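PDB 3R6H: enoyl-CoA hydratase, EchA3 from Mycobacterium marinum M, which probably acts as a lyase of lipid metabolism, as enoyl-CoA hydratases of the crotonase-like family hydrate the double bond of enoyl-CoA thioesters. Local coordinates for residues A[204-207]-A[208-211]; A[129-132]-A[133-137]; A[190-193]-A[194-198]; A[113-117]-A[118-122]. All coordinates share one frame; numbering follows the deposited sequence. Where two conformers were deposited one is given.

Contact 1 (A[204-207]-A[208-211]); sequences AHNA and TKLR
His205 and Lys209 form an i to i+4 side-chain pair on the alpha-helix 202-211, a partly buried helix of this crotonase-fold subunit that packs against a second subunit. The amine Lys209 NZ donates to the ring nitrogen His205 NE2 at 2.8 Å, meeting the imidazole at its edge but 28° out of the ring plane. To get there the lysine chain starts from between its backbone N and carbonyl carbon (chi1 79°), and the bend at chi3 turns CE and NZ toward the ring; Lys209 CD lies 3.4 Å from His205 NE2. The same amine makes a salt bridge with Asp118 and a hydrogen bond to Tyr94 O. His205 ND1 pairs with Gly161 O of the second subunit, consistent with a proton on ND1 and an accepting NE2.

One residue earlier, Ala204 O is gripped twice by Thr208, whose OG1 lies at 2.7 Å and whose backbone N lies at 2.9 Å; the two donors come from opposite faces of the carbonyl plane. Asn206 crosses Leu210 at an angle, its OD1 3.6 Å from Leu210 CD1. The extended Arg211 chain passes Ala207 O, with CG at 3.3 Å, and its guanidinium reaches Ile139 O and the ring of Tyr141 of the second subunit. A water donates to Ala207 O at 2.7 Å and accepts from Arg211 NE at 3.3 Å.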
ATOM      1  N   ALA A 204     -16.393   7.482 -17.829  1.00 11.21           N
ATOM      2  CA  ALA A 204     -15.004   7.135 -17.573  1.00 11.10           C
ATOM      3  C   ALA A 204     -14.719   6.945 -16.079  1.00  9.86           C
ATOM      4  O   ALA A 204     -13.976   6.030 -15.696  1.00 10.47           O
ATOM      5  CB  ALA A 204     -14.052   8.173 -18.173  1.00 10.85           C
ATOM      6  N   HIS A 205     -15.334   7.765 -15.241  1.00  9.72           N
ATOM      7  CA  HIS A 205     -15.224   7.606 -13.790  1.00  8.46           C
ATOM      8  C   HIS A 205     -15.695   6.227 -13.315  1.00  9.37           C
ATOM      9  O   HIS A 205     -14.991   5.540 -12.587  1.00  8.67           O
ATOM     10  CB  HIS A 205     -15.982   8.717 -13.050  1.00  8.13           C
ATOM     11  CG  HIS A 205     -16.165   8.448 -11.586  1.00  8.43           C
ATOM     12  ND1 HIS A 205     -15.114   8.499 -10.694  1.00  6.88           N
ATOM     13  CD2 HIS A 205     -17.252   8.062 -10.865  1.00  8.22           C
ATOM     14  CE1 HIS A 205     -15.559   8.175  -9.483  1.00  8.70           C
ATOM     15  NE2 HIS A 205     -16.856   7.915  -9.564  1.00  8.75           N
ATOM     16  N   ASN A 206     -16.885   5.824 -13.757  1.00  9.49           N
ATOM     17  CA  ASN A 206     -17.458   4.568 -13.357  1.00  9.48           C
ATOM     18  C   ASN A 206     -16.658   3.408 -13.918  1.00  9.75           C
ATOM     19  O   ASN A 206     -16.301   2.512 -13.177  1.00 10.94           O
ATOM     20  CB  ASN A 206     -18.950   4.538 -13.782  1.00  9.79           C
ATOM     21  CG  ASN A 206     -19.697   3.334 -13.253  1.00 11.40           C
ATOM     22  OD1 ASN A 206     -19.385   2.797 -12.181  1.00 10.67           O
ATOM     23  ND2 ASN A 206     -20.712   2.899 -14.008  1.00 11.06           N
ATOM     24  N   ALA A 207     -16.323   3.445 -15.216  1.00 10.20           N
ATOM     25  CA  ALA A 207     -15.547   2.365 -15.818  1.00  9.72           C
ATOM     26  C   ALA A 207     -14.208   2.180 -15.082  1.00 10.22           C
ATOM     27  O   ALA A 207     -13.790   1.066 -14.778  1.00  9.60           O
ATOM     28  CB  ALA A 207     -15.313   2.639 -17.283  1.00 10.91           C
ATOM     29  N   THR A 208     -13.602   3.294 -14.714  1.00  9.37           N
ATOM     30  CA  THR A 208     -12.284   3.273 -14.087  1.00  9.01           C
ATOM     31  C   THR A 208     -12.329   2.849 -12.625  1.00  8.85           C
ATOM     32  O   THR A 208     -11.509   2.020 -12.196  1.00  8.80           O
ATOM     33  CB  THR A 208     -11.600   4.642 -14.242  1.00 10.51           C
ATOM     34  OG1 THR A 208     -11.480   4.944 -15.628  1.00  9.79           O
ATOM     35  CG2 THR A 208     -10.229   4.651 -13.608  1.00  8.04           C
ATOM     36  N   LYS A 209     -13.290   3.376 -11.856  1.00  8.03           N
ATOM     37  CA  LYS A 209     -13.444   2.966 -10.460  1.00  8.10           C
ATOM     38  C   LYS A 209     -13.707   1.455 -10.338  1.00  9.36           C
ATOM     39  O   LYS A 209     -13.227   0.814  -9.410  1.00  8.81           O
ATOM     40  CB  LYS A 209     -14.522   3.792  -9.734  1.00  8.52           C
ATOM     41  CG  LYS A 209     -15.961   3.400  -9.998  1.00  7.48           C
ATOM     42  CD  LYS A 209     -16.996   4.482  -9.583  1.00  9.35           C
ATOM     43  CE  LYS A 209     -17.048   4.719  -8.092  1.00  9.58           C
ATOM     44  NZ  LYS A 209     -17.908   5.942  -7.806  1.00  8.34           N
ATOM     45  N   LEU A 210     -14.465   0.881 -11.280  1.00  8.94           N
ATOM     46  CA  LEU A 210     -14.772  -0.545 -11.232  1.00 10.21           C
ATOM     47  C   LEU A 210     -13.518  -1.365 -11.531  1.00 10.70           C
ATOM     48  O   LEU A 210     -13.285  -2.382 -10.889  1.00 12.24           O
ATOM     49  CB  LEU A 210     -15.927  -0.912 -12.174  1.00 10.69           C
ATOM     50  CG  LEU A 210     -17.282  -0.330 -11.750  1.00 10.71           C
ATOM     51  CD1 LEU A 210     -18.380  -0.611 -12.810  1.00 12.36           C
ATOM     52  CD2 LEU A 210     -17.734  -0.808 -10.364  1.00 10.37           C
ATOM     53  N   ARG A 211     -12.692  -0.886 -12.456  1.00 10.98           N
ATOM     54  CA  ARG A 211     -11.406  -1.548 -12.712  1.00 11.43           C
ATOM     55  C   ARG A 211     -10.500  -1.486 -11.489  1.00 10.20           C
ATOM     56  O   ARG A 211      -9.736  -2.436 -11.233  1.00 11.81           O
ATOM     57  CB  ARG A 211     -10.709  -0.940 -13.913  1.00 11.86           C
ATOM     58  CG  ARG A 211     -11.426  -1.243 -15.193  1.00 16.05           C
ATOM     59  CD  ARG A 211     -10.870  -0.465 -16.356  1.00 17.56           C
ATOM     60  NE  ARG A 211     -11.679  -0.763 -17.527  1.00 18.72           N
ATOM     61  CZ  ARG A 211     -11.285  -0.626 -18.777  1.00 19.28           C
ATOM     62  NH1 ARG A 211     -10.073  -0.199 -19.062  1.00 18.30           N
ATOM     63  NH2 ARG A 211     -12.116  -0.970 -19.765  1.00 21.53           N
TER
HETATM   64  O   HOH W   1     -14.686  -1.043 -16.254  1.00 23.74           O

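Contact 2 (A[129-132]-A[133-137]); sequences QANE and VAIGM. With K (potassium ion), chain B.
The backbone of Glu132 to Met137 closes a Schellman motif in the loop between strand 128-129 and helix 141-150. Met137 N donates to Glu132 O at 2.9 Å in a nearly straight bond (168° at the hydrogen), although the donor stands well above the carbonyl plane. The companion bond inside the turn, from Gly136 N to Val133 O, is weak at 3.4 Å. Gly136 has a positive phi of 84°, a conformation that favours glycine and reverses the chain there. Weak bonds from Ala134 N and Ile135 N to Asn131 O accompany the turn, and a water bridges Ala130 O and Val133 N.

Among the side chains, Ile135 CG1 packs against Glu132 O at 3.5 Å, while Ile135 CG2 approaches Asn131 ND2. Glu132 crosses Met137 with their CB atoms 4.0 Å apart, then folds at chi2 (78°), its carboxylate leading away from the turn. Phe112 and Ile139 touch this glutamate; Val133 packs on Thr208 of a third subunit, so the turn also borders a subunit interface. At the end of the Glu132 chain, OE2 coordinates the potassium ion at 2.8 Å, and a water is a second ligand, its O 2.6 Å from the potassium.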
ATOM      1  N   GLN A 129     -11.655   4.135  13.758  1.00  8.00           N
ATOM      2  CA  GLN A 129     -11.202   2.924  14.427  1.00  9.03           C
ATOM      3  C   GLN A 129     -12.106   1.762  14.145  1.00  8.61           C
ATOM      4  O   GLN A 129     -13.318   1.894  14.221  1.00  9.69           O
ATOM      5  CB  GLN A 129     -11.194   3.145  15.936  1.00  9.42           C
ATOM      6  CG  GLN A 129     -10.615   1.977  16.718  1.00  9.61           C
ATOM      7  CD  GLN A 129     -10.911   2.032  18.206  1.00 11.65           C
ATOM      8  OE1 GLN A 129     -11.820   2.734  18.660  1.00 12.88           O
ATOM      9  NE2 GLN A 129     -10.173   1.230  18.972  1.00  9.72           N
ATOM     10  N   ALA A 130     -11.519   0.645  13.760  1.00  7.94           N
ATOM     11  CA  ALA A 130     -12.219  -0.646  13.766  1.00  8.12           C
ATOM     12  C   ALA A 130     -11.931  -1.253  15.144  1.00  8.47           C
ATOM     13  O   ALA A 130     -10.901  -1.851  15.361  1.00  9.41           O
ATOM     14  CB  ALA A 130     -11.687  -1.546  12.635  1.00  8.58           C
ATOM     15  N   ASN A 131     -12.835  -1.046  16.086  1.00 10.60           N
ATOM     16  CA  ASN A 131     -12.602  -1.419  17.453  1.00 10.67           C
ATOM     17  C   ASN A 131     -13.000  -2.837  17.800  1.00 11.67           C
ATOM     18  O   ASN A 131     -12.930  -3.209  18.952  1.00 11.86           O
ATOM     19  CB  ASN A 131     -13.330  -0.446  18.392  1.00 11.87           C
ATOM     20  CG  ASN A 131     -14.840  -0.648  18.416  1.00 12.05           C
ATOM     21  OD1 ASN A 131     -15.443  -1.047  17.422  1.00 12.27           O
ATOM     22  ND2 ASN A 131     -15.469  -0.335  19.580  1.00 16.54           N
ATOM     23  N   GLU A 132     -13.365  -3.635  16.800  1.00 11.77           N
ATOM     24  CA  GLU A 132     -13.889  -4.971  17.012  1.00 11.41           C
ATOM     25  C   GLU A 132     -13.034  -5.820  17.946  1.00 12.40           C
ATOM     26  O   GLU A 132     -13.543  -6.387  18.912  1.00 13.44           O
ATOM     27  CB  GLU A 132     -14.040  -5.680  15.680  1.00 11.80           C
ATOM     28  CG  GLU A 132     -15.250  -5.296  14.832  1.00 12.11           C
ATOM     29  CD  GLU A 132     -15.171  -3.972  14.033  1.00 13.68           C
ATOM     30  OE1 GLU A 132     -14.232  -3.184  14.209  1.00 12.28           O
ATOM     31  OE2 GLU A 132     -16.111  -3.750  13.226  1.00 13.31           O
ATOM     32  N   VAL A 133     -11.735  -5.887  17.700  1.00 11.95           N
ATOM     33  CA  VAL A 133     -10.882  -6.806  18.466  1.00 11.31           C
ATOM     34  C   VAL A 133     -10.816  -6.366  19.934  1.00 11.55           C
ATOM     35  O   VAL A 133     -10.685  -7.202  20.833  1.00 11.80           O
ATOM     36  CB  VAL A 133      -9.470  -6.887  17.800  1.00 10.42           C
ATOM     37  CG1 VAL A 133      -8.390  -7.416  18.738  1.00 11.59           C
ATOM     38  CG2 VAL A 133      -9.532  -7.687  16.469  1.00 11.39           C
ATOM     39  N   ALA A 134     -10.916  -5.061  20.182  1.00 12.13           N
ATOM     40  CA  ALA A 134     -10.867  -4.524  21.542  1.00 12.62           C
ATOM     41  C   ALA A 134     -12.101  -4.921  22.352  1.00 14.03           C
ATOM     42  O   ALA A 134     -12.023  -5.008  23.582  1.00 15.24           O
ATOM     43  CB  ALA A 134     -10.730  -2.996  21.533  1.00 12.00           C
ATOM     44  N   ILE A 135     -13.220  -5.152  21.673  1.00 14.48           N
ATOM     45  CA  ILE A 135     -14.465  -5.579  22.330  1.00 16.15           C
ATOM     46  C   ILE A 135     -14.887  -7.030  22.050  1.00 16.18           C
ATOM     47  O   ILE A 135     -16.044  -7.416  22.301  1.00 18.18           O
ATOM     48  CB  ILE A 135     -15.572  -4.586  22.039  1.00 16.68           C
ATOM     49  CG1 ILE A 135     -16.055  -4.661  20.596  1.00 18.11           C
ATOM     50  CG2 ILE A 135     -15.081  -3.191  22.444  1.00 18.69           C
ATOM     51  CD1 ILE A 135     -17.399  -3.998  20.402  1.00 20.62           C
ATOM     52  N   GLY A 136     -13.968  -7.819  21.520  1.00 15.62           N
ATOM     53  CA  GLY A 136     -14.139  -9.281  21.389  1.00 15.67           C
ATOM     54  C   GLY A 136     -14.899  -9.755  20.169  1.00 15.37           C
ATOM     55  O   GLY A 136     -15.461 -10.852  20.168  1.00 16.80           O
ATOM     56  N   MET A 137     -14.910  -8.955  19.119  1.00 14.84           N
ATOM     57  CA  MET A 137     -15.558  -9.332  17.880  0.50 14.43           C
ATOM     58  C   MET A 137     -14.486  -9.519  16.810  1.00 14.42           C
ATOM     59  O   MET A 137     -13.565  -8.712  16.701  1.00 12.89           O
ATOM     60  CB  MET A 137     -16.576  -8.260  17.477  0.50 14.88           C
ATOM     61  CG  MET A 137     -17.566  -7.917  18.598  0.50 16.81           C
ATOM     62  SD  MET A 137     -18.920  -6.833  18.096  0.50 19.84           S
ATOM     63  CE  MET A 137     -19.650  -7.874  16.847  0.50 21.11           C
TER
HETATM   64  K     K B 300     -18.118  -5.685  12.657  1.00 26.63           K
HETATM   65  O   HOH W   2     -10.334  -4.516  15.475  1.00  8.68           O
HETATM   66  O   HOH W   3     -19.244  -4.415  14.594  1.00 27.08           O

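Contact 3 (A[190-193]-A[194-198]); sequences AEEA and AREFA
Phe197 N to Ala193 O, at 2.9 Å, is one of four i+4 to i backbone hydrogen bonds that carry helix 186-198 across the junction at Ala193 and Ala194; its fellows run from Ala194, Arg195 and Glu196 to Ala190, Glu191 and Glu192. The carbonyl of Ala193 has a second role. Phe197 CG stands anti to its own carbonyl carbon (chi1 -60°), which lays the ring back along the helix with Ala193 O over one face, 3.0 Å above the plane and offset toward the rim. Ala193 CB then meets the ring at CE2, 3.8 Å away.

On the solvent side two acids lie a turn apart. Glu192 and Glu196 cross at an angle, their carboxylate planes only 23° apart, with Glu192 OE1 4.0 Å from Glu196 OE2. This like-charge approach is probably eased by Arg189, whose NH1 makes salt bridges with both. Glu196 OE2 also touches the aliphatic Glu192 CG at 3.6 Å. Arg195 runs past the carbonyl one turn back, CG 3.4 Å from Glu191 O, before NH2 bonds to Asp12 O.

The buried flank of the helix lies on the central sheet: Ala190 and Ala194 touch strand 98-102 at Val99, Ala194 also meets strands 15-20 and 50-54, and Phe197 stacks edge-to-face with His119 of strand 119-122 while packing on Leu162 of the second subunit.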
ATOM      1  N   ALA A 190     -17.045  18.840   1.676  1.00 11.04           N
ATOM      2  CA  ALA A 190     -17.503  17.613   1.012  1.00 10.64           C
ATOM      3  C   ALA A 190     -18.451  17.929  -0.149  1.00 11.41           C
ATOM      4  O   ALA A 190     -18.340  17.344  -1.248  1.00 10.29           O
ATOM      5  CB  ALA A 190     -18.166  16.663   2.037  1.00 11.16           C
ATOM      6  N   GLU A 191     -19.353  18.884   0.072  1.00 11.81           N
ATOM      7  CA  GLU A 191     -20.290  19.314  -0.981  1.00 12.23           C
ATOM      8  C   GLU A 191     -19.552  20.006  -2.136  1.00 12.19           C
ATOM      9  O   GLU A 191     -19.843  19.729  -3.305  1.00 12.24           O
ATOM     10  CB  GLU A 191     -21.392  20.223  -0.376  1.00 13.84           C
ATOM     11  CG  GLU A 191     -22.301  19.476   0.546  1.00 14.62           C
ATOM     12  CD  GLU A 191     -23.214  20.350   1.415  1.00 20.55           C
ATOM     13  OE1 GLU A 191     -22.941  21.551   1.545  1.00 24.04           O
ATOM     14  OE2 GLU A 191     -24.145  19.802   2.020  1.00 18.22           O
ATOM     15  N   GLU A 192     -18.559  20.855  -1.826  1.00 12.26           N
ATOM     16  CA  GLU A 192     -17.733  21.480  -2.845  1.00 12.95           C
ATOM     17  C   GLU A 192     -17.002  20.432  -3.670  1.00 13.06           C
ATOM     18  O   GLU A 192     -16.948  20.502  -4.902  1.00 13.47           O
ATOM     19  CB  GLU A 192     -16.714  22.435  -2.210  1.00 14.22           C
ATOM     20  CG  GLU A 192     -15.946  23.322  -3.213  1.00 18.79           C
ATOM     21  CD  GLU A 192     -14.821  24.160  -2.564  1.00 24.63           C
ATOM     22  OE1 GLU A 192     -13.949  23.629  -1.798  1.00 23.77           O
ATOM     23  OE2 GLU A 192     -14.791  25.384  -2.847  1.00 29.25           O
ATOM     24  N   ALA A 193     -16.405  19.460  -2.984  1.00 11.42           N
ATOM     25  CA  ALA A 193     -15.652  18.421  -3.697  1.00 11.00           C
ATOM     26  C   ALA A 193     -16.553  17.607  -4.614  1.00 10.19           C
ATOM     27  O   ALA A 193     -16.148  17.251  -5.717  1.00 11.32           O
ATOM     28  CB  ALA A 193     -14.917  17.490  -2.697  1.00 11.32           C
ATOM     29  N   ALA A 194     -17.735  17.278  -4.128  1.00 10.98           N
ATOM     30  CA  ALA A 194     -18.722  16.524  -4.886  1.00 11.43           C
ATOM     31  C   ALA A 194     -19.115  17.294  -6.138  1.00 12.39           C
ATOM     32  O   ALA A 194     -19.180  16.725  -7.221  1.00 12.63           O
ATOM     33  CB  ALA A 194     -19.983  16.239  -4.018  1.00 11.17           C
ATOM     34  N   ARG A 195     -19.310  18.608  -6.011  1.00 12.24           N
ATOM     35  CA  ARG A 195     -19.586  19.426  -7.219  1.00 14.37           C
ATOM     36  C   ARG A 195     -18.445  19.388  -8.225  1.00 13.96           C
ATOM     37  O   ARG A 195     -18.664  19.275  -9.418  1.00 13.85           O
ATOM     38  CB  ARG A 195     -19.870  20.891  -6.855  1.00 14.60           C
ATOM     39  CG  ARG A 195     -21.148  21.069  -6.114  1.00 19.04           C
ATOM     40  CD  ARG A 195     -21.444  22.546  -5.797  1.00 25.44           C
ATOM     41  NE  ARG A 195     -22.141  22.653  -4.507  1.00 31.17           N
ATOM     42  CZ  ARG A 195     -23.428  22.371  -4.316  1.00 35.25           C
ATOM     43  NH1 ARG A 195     -23.958  22.495  -3.098  1.00 38.37           N
ATOM     44  NH2 ARG A 195     -24.192  21.960  -5.322  1.00 36.64           N
ATOM     45  N   GLU A 196     -17.217  19.471  -7.737  1.00 13.68           N
ATOM     46  CA  GLU A 196     -16.034  19.344  -8.586  1.00 14.20           C
ATOM     47  C   GLU A 196     -16.020  17.982  -9.301  1.00 12.62           C
ATOM     48  O   GLU A 196     -15.807  17.915 -10.508  1.00 12.85           O
ATOM     49  CB  GLU A 196     -14.741  19.538  -7.747  1.00 14.68           C
ATOM     50  CG  GLU A 196     -14.559  20.967  -7.249  1.00 20.17           C
ATOM     51  CD  GLU A 196     -13.629  21.133  -6.013  1.00 24.41           C
ATOM     52  OE1 GLU A 196     -13.083  20.159  -5.490  1.00 29.07           O
ATOM     53  OE2 GLU A 196     -13.457  22.280  -5.568  1.00 31.02           O
ATOM     54  N   PHE A 197     -16.281  16.912  -8.561  1.00 12.02           N
ATOM     55  CA  PHE A 197     -16.202  15.536  -9.111  1.00 11.08           C
ATOM     56  C   PHE A 197     -17.335  15.259 -10.083  1.00 12.15           C
ATOM     57  O   PHE A 197     -17.170  14.463 -11.009  1.00 11.52           O
ATOM     58  CB  PHE A 197     -16.179  14.468  -8.004  1.00 11.65           C
ATOM     59  CG  PHE A 197     -15.019  14.591  -7.052  1.00  9.09           C
ATOM     60  CD1 PHE A 197     -13.761  14.948  -7.506  1.00 12.40           C
ATOM     61  CD2 PHE A 197     -15.190  14.332  -5.677  1.00 11.14           C
ATOM     62  CE1 PHE A 197     -12.691  15.075  -6.624  1.00 12.88           C
ATOM     63  CE2 PHE A 197     -14.110  14.447  -4.797  1.00 10.25           C
ATOM     64  CZ  PHE A 197     -12.873  14.820  -5.280  1.00 11.75           C
ATOM     65  N   ALA A 198     -18.477  15.938  -9.899  1.00 12.16           N
ATOM     66  CA  ALA A 198     -19.595  15.815 -10.875  1.00 12.91           C
ATOM     67  C   ALA A 198     -19.196  16.324 -12.255  1.00 13.11           C
ATOM     68  O   ALA A 198     -19.849  15.991 -13.273  1.00 14.13           O
ATOM     69  CB  ALA A 198     -20.830  16.554 -10.356  1.00 13.37           C
TER

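Contact 4 (A[113-117]-A[118-122]); sequences LLCSG and DHRVA
Leu114 and Arg120 meet where the chain leaves helix 109-114, makes a type I beta turn from Leu114 to Gly117 and enters strand 119-122, a buried helix-to-strand connection near the centre of the crotonase fold. The contact across it is apolar and van der Waals in kind: the two side chains cross at about a right angle, Leu114 CD1 lying 3.9 Å from both CB and CG of Arg120. The aliphatic part of the arginine also passes the last carbonyl of the helix, with Leu114 O 3.1 Å from Arg120 CD. A bend at chi3 (-63°) turns the guanidinium toward Cys115, whose SG lies in its plane at the edge, 3.7 Å from Arg120 NH1.

The charged side chains find their partners beyond the two segments. Arg120 NE forms a salt bridge with Asp178, NH1 bonds to Gly175 O, and NH2 reaches Ser154 of the second subunit, so three nitrogens are held and the group's rotation is probably fixed. Asp118 accepts a hydrogen bond from Val98 N and makes a salt bridge with Arg213.

Strand 119-122 is an inner strand of the main sheet, parallel to 98-102 and 179-180, and Leu114 packs on its neighbour 98-102 at Ile100 and Cys102.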
ATOM      1  N   LEU A 113     -18.132   2.107   6.435  1.00  8.57           N
ATOM      2  CA  LEU A 113     -18.944   3.014   5.628  1.00  8.62           C
ATOM      3  C   LEU A 113     -18.092   4.199   5.111  1.00  8.25           C
ATOM      4  O   LEU A 113     -18.173   4.544   3.920  1.00  9.31           O
ATOM      5  CB  LEU A 113     -20.181   3.495   6.427  1.00  9.95           C
ATOM      6  CG  LEU A 113     -21.159   4.385   5.670  1.00 11.24           C
ATOM      7  CD1 LEU A 113     -21.711   3.591   4.517  1.00 13.00           C
ATOM      8  CD2 LEU A 113     -22.313   4.872   6.591  1.00 11.85           C
ATOM      9  N   LEU A 114     -17.289   4.794   5.999  1.00  8.46           N
ATOM     10  CA  LEU A 114     -16.387   5.896   5.648  1.00  7.82           C
ATOM     11  C   LEU A 114     -15.475   5.469   4.474  1.00  8.17           C
ATOM     12  O   LEU A 114     -15.285   6.214   3.519  1.00  7.74           O
ATOM     13  CB  LEU A 114     -15.542   6.297   6.879  1.00  7.74           C
ATOM     14  CG  LEU A 114     -14.354   7.207   6.629  1.00  7.48           C
ATOM     15  CD1 LEU A 114     -14.865   8.575   6.127  1.00  7.39           C
ATOM     16  CD2 LEU A 114     -13.525   7.294   7.938  1.00  7.85           C
ATOM     17  N   CYS A 115     -14.954   4.239   4.546  1.00  7.69           N
ATOM     18  CA  CYS A 115     -14.074   3.681   3.509  1.00  7.06           C
ATOM     19  C   CYS A 115     -14.801   3.243   2.218  1.00  7.70           C
ATOM     20  O   CYS A 115     -14.160   2.726   1.278  1.00  8.04           O
ATOM     21  CB  CYS A 115     -13.336   2.488   4.074  1.00  7.72           C
ATOM     22  SG  CYS A 115     -12.026   2.934   5.234  1.00  8.06           S
ATOM     23  N   SER A 116     -16.118   3.464   2.153  1.00  8.71           N
ATOM     24  CA  SER A 116     -16.921   3.032   1.021  1.00  8.64           C
ATOM     25  C   SER A 116     -17.189   4.133  -0.011  1.00  9.40           C
ATOM     26  O   SER A 116     -17.831   3.855  -1.005  1.00  9.61           O
ATOM     27  CB  SER A 116     -18.263   2.413   1.495  1.00  9.55           C
ATOM     28  OG  SER A 116     -18.037   1.347   2.424  1.00 10.33           O
ATOM     29  N   GLY A 117     -16.661   5.349   0.213  1.00  8.70           N
ATOM     30  CA  GLY A 117     -16.792   6.449  -0.749  1.00  8.85           C
ATOM     31  C   GLY A 117     -15.511   6.751  -1.499  1.00  7.50           C
ATOM     32  O   GLY A 117     -14.401   6.311  -1.113  1.00  8.53           O
ATOM     33  N   ASP A 118     -15.619   7.595  -2.525  1.00  7.35           N
ATOM     34  CA  ASP A 118     -14.459   7.918  -3.370  1.00  7.09           C
ATOM     35  C   ASP A 118     -13.493   8.930  -2.746  1.00  7.26           C
ATOM     36  O   ASP A 118     -12.279   8.868  -3.001  1.00  7.74           O
ATOM     37  CB  ASP A 118     -14.934   8.437  -4.722  1.00  7.82           C
ATOM     38  CG  ASP A 118     -15.713   7.387  -5.491  1.00  7.38           C
ATOM     39  OD1 ASP A 118     -15.089   6.449  -6.014  1.00  8.20           O
ATOM     40  OD2 ASP A 118     -16.972   7.458  -5.497  1.00  8.42           O
ATOM     41  N   HIS A 119     -14.052   9.862  -1.979  1.00  7.75           N
ATOM     42  CA  HIS A 119     -13.282  10.939  -1.369  1.00  7.66           C
ATOM     43  C   HIS A 119     -13.852  11.121   0.034  1.00  7.83           C
ATOM     44  O   HIS A 119     -15.084  11.231   0.217  1.00  8.17           O
ATOM     45  CB  HIS A 119     -13.387  12.250  -2.162  1.00  8.59           C
ATOM     46  CG  HIS A 119     -12.507  13.342  -1.635  1.00  8.92           C
ATOM     47  ND1 HIS A 119     -11.137  13.274  -1.701  1.00  8.99           N
ATOM     48  CD2 HIS A 119     -12.796  14.529  -1.039  1.00 10.51           C
ATOM     49  CE1 HIS A 119     -10.612  14.369  -1.173  1.00  8.52           C
ATOM     50  NE2 HIS A 119     -11.597  15.139  -0.739  1.00  9.24           N
ATOM     51  N   ARG A 120     -12.950  11.142   1.011  1.00  7.14           N
ATOM     52  CA  ARG A 120     -13.315  11.149   2.421  1.00  7.02           C
ATOM     53  C   ARG A 120     -12.711  12.339   3.149  1.00  7.18           C
ATOM     54  O   ARG A 120     -11.494  12.460   3.227  1.00  7.98           O
ATOM     55  CB  ARG A 120     -12.846   9.849   3.042  1.00  7.56           C
ATOM     56  CG  ARG A 120     -13.422   8.618   2.451  1.00  8.67           C
ATOM     57  CD  ARG A 120     -12.580   7.412   2.754  1.00  7.39           C
ATOM     58  NE  ARG A 120     -11.257   7.519   2.161  1.00  5.64           N
ATOM     59  CZ  ARG A 120     -10.296   6.616   2.336  1.00  6.72           C
ATOM     60  NH1 ARG A 120     -10.512   5.558   3.133  1.00  7.24           N
ATOM     61  NH2 ARG A 120      -9.120   6.773   1.761  1.00  6.65           N
ATOM     62  N   VAL A 121     -13.572  13.219   3.670  1.00  6.33           N
ATOM     63  CA  VAL A 121     -13.187  14.469   4.338  1.00  7.13           C
ATOM     64  C   VAL A 121     -13.494  14.345   5.844  1.00  7.20           C
ATOM     65  O   VAL A 121     -14.625  13.996   6.231  1.00  8.18           O
ATOM     66  CB  VAL A 121     -13.957  15.671   3.771  1.00  8.34           C
ATOM     67  CG1 VAL A 121     -13.486  16.956   4.426  1.00  7.68           C
ATOM     68  CG2 VAL A 121     -13.801  15.773   2.229  1.00  7.82           C
ATOM     69  N   ALA A 122     -12.508  14.663   6.673  1.00  7.54           N
ATOM     70  CA  ALA A 122     -12.641  14.670   8.133  1.00  7.61           C
ATOM     71  C   ALA A 122     -11.879  15.812   8.755  1.00  8.16           C
ATOM     72  O   ALA A 122     -11.023  16.434   8.130  1.00  9.85           O
ATOM     73  CB  ALA A 122     -12.151  13.327   8.755  1.00  7.77           C
TER

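How the contacts relate
Along the chain the order is contact 4, contact 2, contact 3, contact 1. The centre of contact 4 lies about 6 Å from that of the chain, and it links contacts 1 and 3: His119 packs on Phe197 and Ala193 of contact 3 (centres 13 Å apart), and Asp118 makes a salt bridge to Lys209 of contact 1 (centres 17 Å apart). Contacts 1 and 3 occupy successive helices, 202-211 and 186-198, with nearest atoms about 6 Å apart. Contact 2, with its potassium ion, stands beyond the chain's centre from both, centres about 33 Å apart in each case. All four reach subunit interfaces of the three-chain assembly; Val133 of contact 2 packs on Thr208 of a neighbouring subunit, a contact 1 residue in that copy.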